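Local atomic coordinates of Tll1590 protein (Thermosynechococcus elongatus, PDB entry 6LDQ), a protein that belongs to the glycosyltransferase proteins of the GT-B clan and carries a glycosyl transferase 4-like domain. Residues P107-Y113 and Q130-H136; R72-G76 and K92-F97; E160-E165 and V185-T191. One frame throughout, in Å; residues are numbered along the deposited sequence.

Contact 1: P107-Y113 and Q130-H136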
loop_
_atom_site.group_PDB
_atom_site.type_symbol
_atom_site.label_atom_id
_atom_site.label_comp_id
_atom_site.label_asym_id
_atom_site.label_seq_id
_atom_site.Cartn_x
_atom_site.Cartn_y
_atom_site.Cartn_z
ATOM N N PRO A 107 -1.162 10.505 -7.420
ATOM C CA PRO A 107 -1.948 9.831 -8.470
ATOM C C PRO A 107 -1.961 8.322 -8.347
ATOM O O PRO A 107 -2.772 7.669 -9.009
ATOM C CB PRO A 107 -1.246 10.259 -9.777
ATOM C CG PRO A 107 0.138 10.712 -9.351
ATOM C CD PRO A 107 -0.084 11.342 -7.999
ATOM N N LEU A 108 -1.040 7.749 -7.598
ATOM C CA LEU A 108 -0.996 6.314 -7.380
ATOM C C LEU A 108 -0.764 6.099 -5.898
ATOM O O LEU A 108 0.048 6.790 -5.270
ATOM C CB LEU A 108 0.109 5.638 -8.202
ATOM C CG LEU A 108 0.301 4.118 -8.179
ATOM C CD1 LEU A 108 0.791 3.662 -9.570
ATOM C CD2 LEU A 108 1.316 3.722 -7.115
ATOM N N ILE A 109 -1.513 5.168 -5.335
ATOM C CA ILE A 109 -1.348 4.774 -3.949
ATOM C C ILE A 109 -1.282 3.258 -3.926
ATOM O O ILE A 109 -2.172 2.599 -4.466
ATOM C CB ILE A 109 -2.502 5.281 -3.064
ATOM C CG1 ILE A 109 -2.624 6.811 -3.144
ATOM C CG2 ILE A 109 -2.275 4.838 -1.638
ATOM C CD1 ILE A 109 -3.546 7.402 -2.054
ATOM N N HIS A 110 -0.234 2.711 -3.309
ATOM C CA HIS A 110 0.008 1.268 -3.280
ATOM C C HIS A 110 -0.044 0.815 -1.827
ATOM O O HIS A 110 0.843 1.148 -1.038
ATOM C CB HIS A 110 1.347 0.922 -3.942
ATOM C CG HIS A 110 1.644 -0.550 -4.001
ATOM N ND1 HIS A 110 2.780 -1.053 -4.602
ATOM C CD2 HIS A 110 0.965 -1.622 -3.520
ATOM C CE1 HIS A 110 2.784 -2.372 -4.497
ATOM N NE2 HIS A 110 1.691 -2.744 -3.849
ATOM N N THR A 111 -1.083 0.053 -1.484
ATOM C CA THR A 111 -1.383 -0.372 -0.125
ATOM C C THR A 111 -0.850 -1.779 0.129
ATOM O O THR A 111 -0.755 -2.595 -0.790
ATOM C CB THR A 111 -2.895 -0.325 0.103
ATOM O OG1 THR A 111 -3.573 -1.014 -0.951
ATOM C CG2 THR A 111 -3.351 1.110 0.080
ATOM N N ASN A 112 -0.463 -2.044 1.378
ATOM C CA ASN A 112 0.190 -3.293 1.751
ATOM C C ASN A 112 -0.575 -3.981 2.875
ATOM O O ASN A 112 -0.753 -3.396 3.945
ATOM C CB ASN A 112 1.615 -3.077 2.226
ATOM C CG ASN A 112 2.378 -4.381 2.347
ATOM O OD1 ASN A 112 2.565 -5.101 1.360
ATOM N ND2 ASN A 112 2.831 -4.690 3.551
ATOM N N TYR A 113 -0.949 -5.246 2.650
ATOM C CA TYR A 113 -1.772 -6.026 3.577
ATOM C C TYR A 113 -3.193 -5.476 3.700
ATOM O O TYR A 113 -3.434 -4.278 3.539
ATOM C CB TYR A 113 -1.113 -6.111 4.961
ATOM C CG TYR A 113 -1.708 -7.186 5.856
ATOM C CD1 TYR A 113 -1.825 -8.500 5.417
ATOM C CD2 TYR A 113 -2.130 -6.882 7.147
ATOM C CE1 TYR A 113 -2.357 -9.484 6.236
ATOM C CE2 TYR A 113 -2.668 -7.847 7.968
ATOM C CZ TYR A 113 -2.776 -9.150 7.510
ATOM O OH TYR A 113 -3.303 -10.113 8.336
ATOM N N GLN A 130 -4.860 5.776 -9.086
ATOM C CA GLN A 130 -4.538 4.395 -9.420
ATOM C C GLN A 130 -4.195 3.668 -8.131
ATOM O O GLN A 130 -3.250 4.051 -7.439
ATOM C CB GLN A 130 -3.370 4.328 -10.403
ATOM C CG GLN A 130 -3.527 5.226 -11.620
ATOM C CD GLN A 130 -4.837 4.998 -12.342
ATOM O OE1 GLN A 130 -5.214 3.859 -12.614
ATOM N NE2 GLN A 130 -5.546 6.083 -12.645
ATOM N N TRP A 131 -4.959 2.627 -7.802
ATOM C CA TRP A 131 -4.827 1.942 -6.521
ATOM C C TRP A 131 -4.316 0.528 -6.768
ATOM O O TRP A 131 -5.001 -0.284 -7.402
ATOM C CB TRP A 131 -6.164 1.927 -5.776
ATOM C CG TRP A 131 -6.147 1.188 -4.469
ATOM C CD1 TRP A 131 -5.073 0.977 -3.653
ATOM C CD2 TRP A 131 -7.270 0.574 -3.820
ATOM N NE1 TRP A 131 -5.453 0.257 -2.544
ATOM C CE2 TRP A 131 -6.799 0.002 -2.621
ATOM C CE3 TRP A 131 -8.627 0.450 -4.137
ATOM C CZ2 TRP A 131 -7.640 -0.685 -1.737
ATOM C CZ3 TRP A 131 -9.458 -0.256 -3.255
ATOM C CH2 TRP A 131 -8.952 -0.808 -2.086
ATOM N N LEU A 132 -3.111 0.241 -6.288
ATOM C CA LEU A 132 -2.582 -1.112 -6.320
ATOM C C LEU A 132 -2.502 -1.647 -4.904
ATOM O O LEU A 132 -2.215 -0.909 -3.963
ATOM C CB LEU A 132 -1.191 -1.183 -6.941
ATOM C CG LEU A 132 -1.133 -0.835 -8.420
ATOM C CD1 LEU A 132 -0.739 0.624 -8.504
ATOM C CD2 LEU A 132 -0.165 -1.744 -9.169
ATOM N N HIS A 133 -2.716 -2.948 -4.764
ATOM C CA HIS A 133 -2.651 -3.548 -3.447
ATOM C C HIS A 133 -1.862 -4.842 -3.498
ATOM O O HIS A 133 -2.089 -5.678 -4.376
ATOM C CB HIS A 133 -4.031 -3.810 -2.878
ATOM C CG HIS A 133 -3.969 -4.181 -1.443
ATOM N ND1 HIS A 133 -4.211 -3.285 -0.432
ATOM C CD2 HIS A 133 -3.534 -5.309 -0.847
ATOM C CE1 HIS A 133 -4.025 -3.882 0.732
ATOM N NE2 HIS A 133 -3.627 -5.117 0.508
ATOM N N THR A 134 -0.937 -4.996 -2.561
ATOM C CA THR A 134 -0.211 -6.240 -2.369
ATOM C C THR A 134 -0.877 -7.080 -1.273
ATOM O O THR A 134 -1.026 -6.624 -0.135
ATOM C CB THR A 134 1.243 -5.967 -2.019
ATOM O OG1 THR A 134 1.890 -5.340 -3.154
ATOM C CG2 THR A 134 1.926 -7.281 -1.676
ATOM N N TYR A 135 -1.230 -8.310 -1.625
ATOM C CA TYR A 135 -1.837 -9.295 -0.734
ATOM C C TYR A 135 -0.782 -10.027 0.087
ATOM O O TYR A 135 0.306 -10.316 -0.404
ATOM C CB TYR A 135 -2.591 -10.357 -1.542
ATOM C CG TYR A 135 -3.056 -11.473 -0.630
ATOM C CD1 TYR A 135 -3.972 -11.202 0.343
ATOM C CD2 TYR A 135 -2.531 -12.751 -0.677
ATOM C CE1 TYR A 135 -4.438 -12.128 1.224
ATOM C CE2 TYR A 135 -3.006 -13.737 0.226
ATOM C CZ TYR A 135 -3.963 -13.378 1.176
ATOM O OH TYR A 135 -4.474 -14.232 2.113
ATOM N N HIS A 136 -1.117 -10.363 1.340
ATOM C CA HIS A 136 -0.315 -11.336 2.079
ATOM C C HIS A 136 -1.210 -12.213 2.940
ATOM O O HIS A 136 -2.177 -11.737 3.541
ATOM C CB HIS A 136 0.738 -10.729 3.012
ATOM C CG HIS A 136 1.567 -9.657 2.387
ATOM N ND1 HIS A 136 2.669 -9.928 1.598
ATOM C CD2 HIS A 136 1.450 -8.308 2.426
ATOM C CE1 HIS A 136 3.200 -8.788 1.189
ATOM N NE2 HIS A 136 2.476 -7.789 1.670
HETATM O O HOH W 1 -4.504 8.855 -11.201
#

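Contact 2: R72-G76 and K92-F97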
loop_
_atom_site.group_PDB
_atom_site.type_symbol
_atom_site.label_atom_id
_atom_site.label_comp_id
_atom_site.label_asym_id
_atom_site.label_seq_id
_atom_site.Cartn_x
_atom_site.Cartn_y
_atom_site.Cartn_z
ATOM N N ARG A 72 5.728 8.797 9.455
ATOM C CA ARG A 72 5.090 8.059 10.542
ATOM C C ARG A 72 3.934 8.889 11.082
ATOM O O ARG A 72 4.127 10.028 11.531
ATOM C CB ARG A 72 6.096 7.709 11.639
ATOM C CG ARG A 72 7.192 6.792 11.137
ATOM C CD ARG A 72 8.270 6.524 12.161
ATOM N NE ARG A 72 7.817 5.604 13.196
ATOM C CZ ARG A 72 7.811 4.283 13.072
ATOM N NH1 ARG A 72 8.238 3.723 11.950
ATOM N NH2 ARG A 72 7.371 3.524 14.074
ATOM N N LEU A 73 2.733 8.337 11.011
ATOM C CA LEU A 73 1.542 9.091 11.333
ATOM C C LEU A 73 1.063 8.679 12.712
ATOM O O LEU A 73 1.085 7.495 13.057
ATOM C CB LEU A 73 0.435 8.858 10.304
ATOM C CG LEU A 73 0.738 9.146 8.826
ATOM C CD1 LEU A 73 -0.320 8.492 7.958
ATOM C CD2 LEU A 73 0.793 10.653 8.564
ATOM N N GLN A 74 0.678 9.664 13.511
ATOM C CA GLN A 74 0.017 9.351 14.769
ATOM C C GLN A 74 -1.391 8.874 14.442
ATOM O O GLN A 74 -2.204 9.622 13.888
ATOM C CB GLN A 74 0.008 10.555 15.700
ATOM C CG GLN A 74 -0.661 10.252 17.033
ATOM C CD GLN A 74 -0.365 11.296 18.099
ATOM O OE1 GLN A 74 0.438 12.214 17.889
ATOM N NE2 GLN A 74 -1.016 11.161 19.252
ATOM N N ALA A 75 -1.666 7.605 14.731
ATOM C CA ALA A 75 -2.969 7.038 14.395
ATOM C C ALA A 75 -3.240 5.909 15.391
ATOM O O ALA A 75 -2.827 4.767 15.185
ATOM C CB ALA A 75 -2.999 6.552 12.958
ATOM N N GLY A 76 -3.927 6.250 16.478
ATOM C CA GLY A 76 -4.079 5.334 17.578
ATOM C C GLY A 76 -2.888 5.417 18.509
ATOM O O GLY A 76 -1.968 6.220 18.312
ATOM N N LYS A 92 -8.402 6.767 12.031
ATOM C CA LYS A 92 -7.444 7.800 12.392
ATOM C C LYS A 92 -6.289 7.833 11.399
ATOM O O LYS A 92 -5.796 8.915 11.051
ATOM C CB LYS A 92 -6.927 7.581 13.814
ATOM C CG LYS A 92 -8.018 7.576 14.895
ATOM C CD LYS A 92 -7.505 7.018 16.222
ATOM C CE LYS A 92 -8.089 7.784 17.402
ATOM N NZ LYS A 92 -7.762 7.149 18.721
ATOM N N PHE A 93 -5.843 6.655 10.940
ATOM C CA PHE A 93 -4.785 6.606 9.925
ATOM C C PHE A 93 -5.243 7.255 8.632
ATOM O O PHE A 93 -4.458 7.941 7.956
ATOM C CB PHE A 93 -4.339 5.166 9.683
ATOM C CG PHE A 93 -3.033 5.046 8.941
ATOM C CD1 PHE A 93 -2.986 5.212 7.569
ATOM C CD2 PHE A 93 -1.869 4.746 9.616
ATOM C CE1 PHE A 93 -1.783 5.105 6.879
ATOM C CE2 PHE A 93 -0.663 4.632 8.943
ATOM C CZ PHE A 93 -0.622 4.806 7.574
ATOM N N VAL A 94 -6.514 7.080 8.283
ATOM C CA VAL A 94 -7.053 7.698 7.076
ATOM C C VAL A 94 -7.033 9.219 7.190
ATOM O O VAL A 94 -6.659 9.918 6.240
ATOM C CB VAL A 94 -8.473 7.173 6.794
ATOM C CG1 VAL A 94 -9.214 8.117 5.876
ATOM C CG2 VAL A 94 -8.429 5.739 6.201
ATOM N N GLU A 95 -7.438 9.753 8.350
ATOM C CA GLU A 95 -7.450 11.202 8.566
ATOM C C GLU A 95 -6.040 11.789 8.542
ATOM O O GLU A 95 -5.817 12.868 7.973
ATOM C CB GLU A 95 -8.127 11.533 9.913
ATOM C CG GLU A 95 -7.540 12.790 10.608
ATOM C CD GLU A 95 -8.209 13.137 11.943
ATOM O OE1 GLU A 95 -8.866 12.259 12.542
ATOM O OE2 GLU A 95 -8.067 14.290 12.396
ATOM N N ALA A 96 -5.090 11.118 9.196
ATOM C CA ALA A 96 -3.712 11.589 9.203
ATOM C C ALA A 96 -3.119 11.585 7.801
ATOM O O ALA A 96 -2.389 12.514 7.418
ATOM C CB ALA A 96 -2.877 10.717 10.136
ATOM N N PHE A 97 -3.411 10.534 7.024
ATOM C CA PHE A 97 -2.901 10.450 5.659
ATOM C C PHE A 97 -3.509 11.529 4.777
ATOM O O PHE A 97 -2.823 12.089 3.904
ATOM C CB PHE A 97 -3.178 9.064 5.065
ATOM C CG PHE A 97 -2.741 8.928 3.620
ATOM C CD1 PHE A 97 -1.432 8.595 3.310
ATOM C CD2 PHE A 97 -3.627 9.163 2.573
ATOM C CE1 PHE A 97 -1.014 8.483 1.980
ATOM C CE2 PHE A 97 -3.206 9.059 1.235
ATOM C CZ PHE A 97 -1.912 8.712 0.952
#

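Contact 3: E160-E165 and V185-T191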
loop_
_atom_site.group_PDB
_atom_site.type_symbol
_atom_site.label_atom_id
_atom_site.label_comp_id
_atom_site.label_asym_id
_atom_site.label_seq_id
_atom_site.Cartn_x
_atom_site.Cartn_y
_atom_site.Cartn_z
ATOM N N GLU A 160 -11.251 -7.817 2.231
ATOM C CA GLU A 160 -10.446 -8.365 1.148
ATOM C C GLU A 160 -11.256 -8.498 -0.140
ATOM O O GLU A 160 -10.733 -8.281 -1.241
ATOM C CB GLU A 160 -9.840 -9.699 1.588
ATOM C CG GLU A 160 -8.886 -9.522 2.773
ATOM C CD GLU A 160 -7.978 -10.703 3.035
ATOM O OE1 GLU A 160 -6.842 -10.471 3.487
ATOM O OE2 GLU A 160 -8.403 -11.856 2.830
ATOM N N LYS A 161 -12.534 -8.857 -0.028
ATOM C CA LYS A 161 -13.396 -8.863 -1.207
ATOM C C LYS A 161 -13.543 -7.452 -1.779
ATOM O O LYS A 161 -13.423 -7.242 -2.997
ATOM C CB LYS A 161 -14.764 -9.449 -0.853
ATOM C CG LYS A 161 -14.751 -10.966 -0.629
ATOM C CD LYS A 161 -16.111 -11.428 -0.148
ATOM C CE LYS A 161 -16.066 -12.897 0.230
ATOM N NZ LYS A 161 -17.432 -13.404 0.456
ATOM N N ALA A 162 -13.793 -6.469 -0.916
ATOM C CA ALA A 162 -13.969 -5.099 -1.397
ATOM C C ALA A 162 -12.723 -4.596 -2.112
ATOM O O ALA A 162 -12.819 -3.861 -3.096
ATOM C CB ALA A 162 -14.327 -4.167 -0.240
ATOM N N ILE A 163 -11.549 -4.988 -1.631
ATOM C CA ILE A 163 -10.309 -4.541 -2.253
ATOM C C ILE A 163 -10.140 -5.192 -3.622
ATOM O O ILE A 163 -9.855 -4.515 -4.616
ATOM C CB ILE A 163 -9.115 -4.840 -1.337
ATOM C CG1 ILE A 163 -9.180 -3.977 -0.078
ATOM C CG2 ILE A 163 -7.811 -4.535 -2.079
ATOM C CD1 ILE A 163 -8.374 -4.533 1.059
ATOM N N LEU A 164 -10.339 -6.513 -3.697
ATOM C CA LEU A 164 -10.226 -7.200 -4.979
ATOM C C LEU A 164 -11.169 -6.602 -6.014
ATOM O O LEU A 164 -10.816 -6.494 -7.198
ATOM C CB LEU A 164 -10.505 -8.694 -4.805
ATOM C CG LEU A 164 -9.353 -9.501 -4.213
ATOM C CD1 LEU A 164 -9.890 -10.843 -3.688
ATOM C CD2 LEU A 164 -8.262 -9.711 -5.271
ATOM N N GLU A 165 -12.357 -6.175 -5.580
ATOM C CA GLU A 165 -13.372 -5.686 -6.504
ATOM C C GLU A 165 -13.104 -4.270 -6.998
ATOM O O GLU A 165 -13.546 -3.912 -8.093
ATOM C CB GLU A 165 -14.750 -5.732 -5.840
ATOM C CG GLU A 165 -15.296 -7.128 -5.665
ATOM C CD GLU A 165 -16.515 -7.156 -4.763
ATOM O OE1 GLU A 165 -16.679 -6.222 -3.952
ATOM O OE2 GLU A 165 -17.303 -8.115 -4.864
ATOM N N VAL A 185 -11.379 -16.550 -0.800
ATOM C CA VAL A 185 -11.784 -15.155 -0.676
ATOM C C VAL A 185 -12.676 -14.760 -1.848
ATOM O O VAL A 185 -13.869 -14.512 -1.664
ATOM C CB VAL A 185 -10.558 -14.225 -0.561
ATOM C CG1 VAL A 185 -10.993 -12.757 -0.502
ATOM C CG2 VAL A 185 -9.727 -14.587 0.654
ATOM N N SER A 186 -12.118 -14.675 -3.054
ATOM C CA SER A 186 -12.933 -14.228 -4.178
ATOM C C SER A 186 -12.169 -14.448 -5.472
ATOM O O SER A 186 -10.940 -14.331 -5.502
ATOM C CB SER A 186 -13.308 -12.744 -4.038
ATOM O OG SER A 186 -13.969 -12.276 -5.194
ATOM N N LYS A 187 -12.914 -14.727 -6.543
ATOM C CA LYS A 187 -12.353 -14.834 -7.888
ATOM C C LYS A 187 -12.291 -13.496 -8.610
ATOM O O LYS A 187 -11.781 -13.430 -9.741
ATOM C CB LYS A 187 -13.177 -15.805 -8.739
ATOM C CG LYS A 187 -13.342 -17.205 -8.153
ATOM C CD LYS A 187 -12.671 -18.236 -9.023
ATOM C CE LYS A 187 -12.178 -19.425 -8.208
ATOM N NZ LYS A 187 -13.159 -19.870 -7.172
ATOM N N ALA A 188 -12.814 -12.442 -8.001
ATOM C CA ALA A 188 -12.901 -11.146 -8.645
ATOM C C ALA A 188 -11.530 -10.471 -8.693
ATOM O O ALA A 188 -10.595 -10.850 -7.983
ATOM C CB ALA A 188 -13.922 -10.268 -7.913
ATOM N N GLY A 189 -11.421 -9.460 -9.551
ATOM C CA GLY A 189 -10.267 -8.581 -9.579
ATOM C C GLY A 189 -9.132 -9.099 -10.450
ATOM O O GLY A 189 -9.119 -10.243 -10.913
ATOM N N GLN A 190 -8.155 -8.219 -10.673
ATOM C CA GLN A 190 -6.952 -8.546 -11.429
ATOM C C GLN A 190 -5.803 -8.763 -10.451
ATOM O O GLN A 190 -5.462 -7.860 -9.682
ATOM C CB GLN A 190 -6.608 -7.439 -12.427
ATOM C CG GLN A 190 -6.087 -7.958 -13.780
ATOM C CD GLN A 190 -5.311 -6.906 -14.560
ATOM O OE1 GLN A 190 -5.132 -5.778 -14.095
ATOM N NE2 GLN A 190 -4.843 -7.274 -15.755
ATOM N N THR A 191 -5.232 -9.964 -10.459
ATOM C CA THR A 191 -4.054 -10.287 -9.672
ATOM C C THR A 191 -2.842 -10.407 -10.589
ATOM O O THR A 191 -2.958 -10.830 -11.742
ATOM C CB THR A 191 -4.245 -11.587 -8.875
ATOM O OG1 THR A 191 -4.866 -12.584 -9.705
ATOM C CG2 THR A 191 -5.134 -11.345 -7.628
HETATM O O HOH W 2 -8.721 -5.800 -8.722
#

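Contact 1: P107-Y113 and Q130-H136
Six backbone hydrogen bonds join two parallel strands that run 18° apart. Gln-130 N donates to Pro-107 O (2.8 Å), Ile-109 N to Gln-130 O (2.9 Å), Leu-132 N to Ile-109 O (3.1 Å), Thr-111 N to Leu-132 O (2.9 Å), Thr-134 N to Thr-111 O (3.0 Å) and Tyr-113 N to Thr-134 O (3.1 Å). A water donates to Pro-107 O and accepts from Gln-130 NE2. With helix 113-126 between them, the strands form a beta-alpha-beta unit in the middle of the Rossmann-like sheet expected of a GT-B domain. Polar side chains are paired on both faces. On one, Thr-111 OG1 accepts from Trp-131 NE1 (2.8 Å) and makes a very short bond with His-133 ND1 (2.4 Å). On the other, His-110 NE2 bonds Thr-134 OG1 (2.7 Å), which also meets Tyr-32, while His-110 ND1 is taken by Tyr-211; Leu-132 CB lies over the His-110 ring in a CH-pi contact. Two residues past its strand, His-136 donates from NE2 to Asn-112 OD1 (2.7 Å).

Contact 2: R72-G76 and K92-F97
Leu-73 is the main bump here, at the end of strand 68-73, and its hollow is formed by Phe-93, Ala-96 and Phe-97 on one side of helix 90-104. Its CD1 sits over the face of the Phe-93 ring, 3.9 Å from the centroid in a CH-pi contact, and also lies 4.1 Å from Phe-97 CB. The small Ala-96 lets the strand end come close: its CB is 3.8 Å from Leu-73 CB and 4.0 Å from Gln-74 O. One turn back along the helix, Ala-75 CB presses on the backbone, 3.5 Å from Phe-93 N, and touches Phe-93 CB at 3.8 Å. The aliphatic part of Lys-92 flanks the loop, with CD 3.7 Å from Gly-76 N. The chain thus leaves the sheet against the helix by apolar fit, an alpha/beta layer contact. On the sheet side, Phe-50 of strand 47-52 touches Leu-73 and Phe-93 and meets Phe-97 edge-to-face; in helix 113-126, Val-119 adjoins Phe-93 and Leu-123 adjoins Phe-97.

Contact 3: E160-E165 and V185-T191
In the alpha/beta layering of the domain, this contact lays the connection from helix 175-185 to strand 191-193 across helix 153-166. Leu-164 is its apolar centre: CD1 lies 3.9 Å from both Val-185 CG1 and Ser-186 CB, while CD2 reaches Thr-191 CG2 at 4.2 Å. The aliphatic part of Lys-161 runs alongside, its CG 4.1 Å from Ser-186 CB and 4.2 Å from Val-185 CG1, and Glu-165 CG is 4.1 Å from Ala-188 CB. The loop bends at an ST turn, in which Ser-186 OG accepts from Ala-188 N (3.0 Å). At Gly-189, phi is positive and CA comes within 3.2 Å of Leu-164 O; a CB there would collide with that oxygen. A water completes the junction, donating to Leu-164 O (2.7 Å) and accepting from Gln-190 N (3.2 Å). Arg-182 of helix 175-185 holds the carbonyls of Ser-186, Ala-188 and Gly-189. Leu-164 also rests on Val-170 of strand 169-172 and Leu-181 of helix 175-185, and Thr-191 OG1 is bonded to Glu-178 of that helix.

How the contacts relate
Contact 1 is the buried centre of the domain, whereas contacts 2 and 3 lie farther out, are partly exposed and stand about 25 Å apart between centres without touching. The chemistry follows the place: contact 1 is dominated by direct hydrogen bonds, backbone and side chain; contacts 2 and 3 have no direct one between their segments, and contact 3 is linked by a water. Each outer contact sets a helix against a segment next to, or part of, a sheet strand. Phe-97 CZ of contact 2 packs 3.7 Å from Ile-109 CD1, and Ile-163 CG1 of contact 3 lies 3.8 Å from Trp-131 CH2, so both helices pack on the same face of the central strand pair.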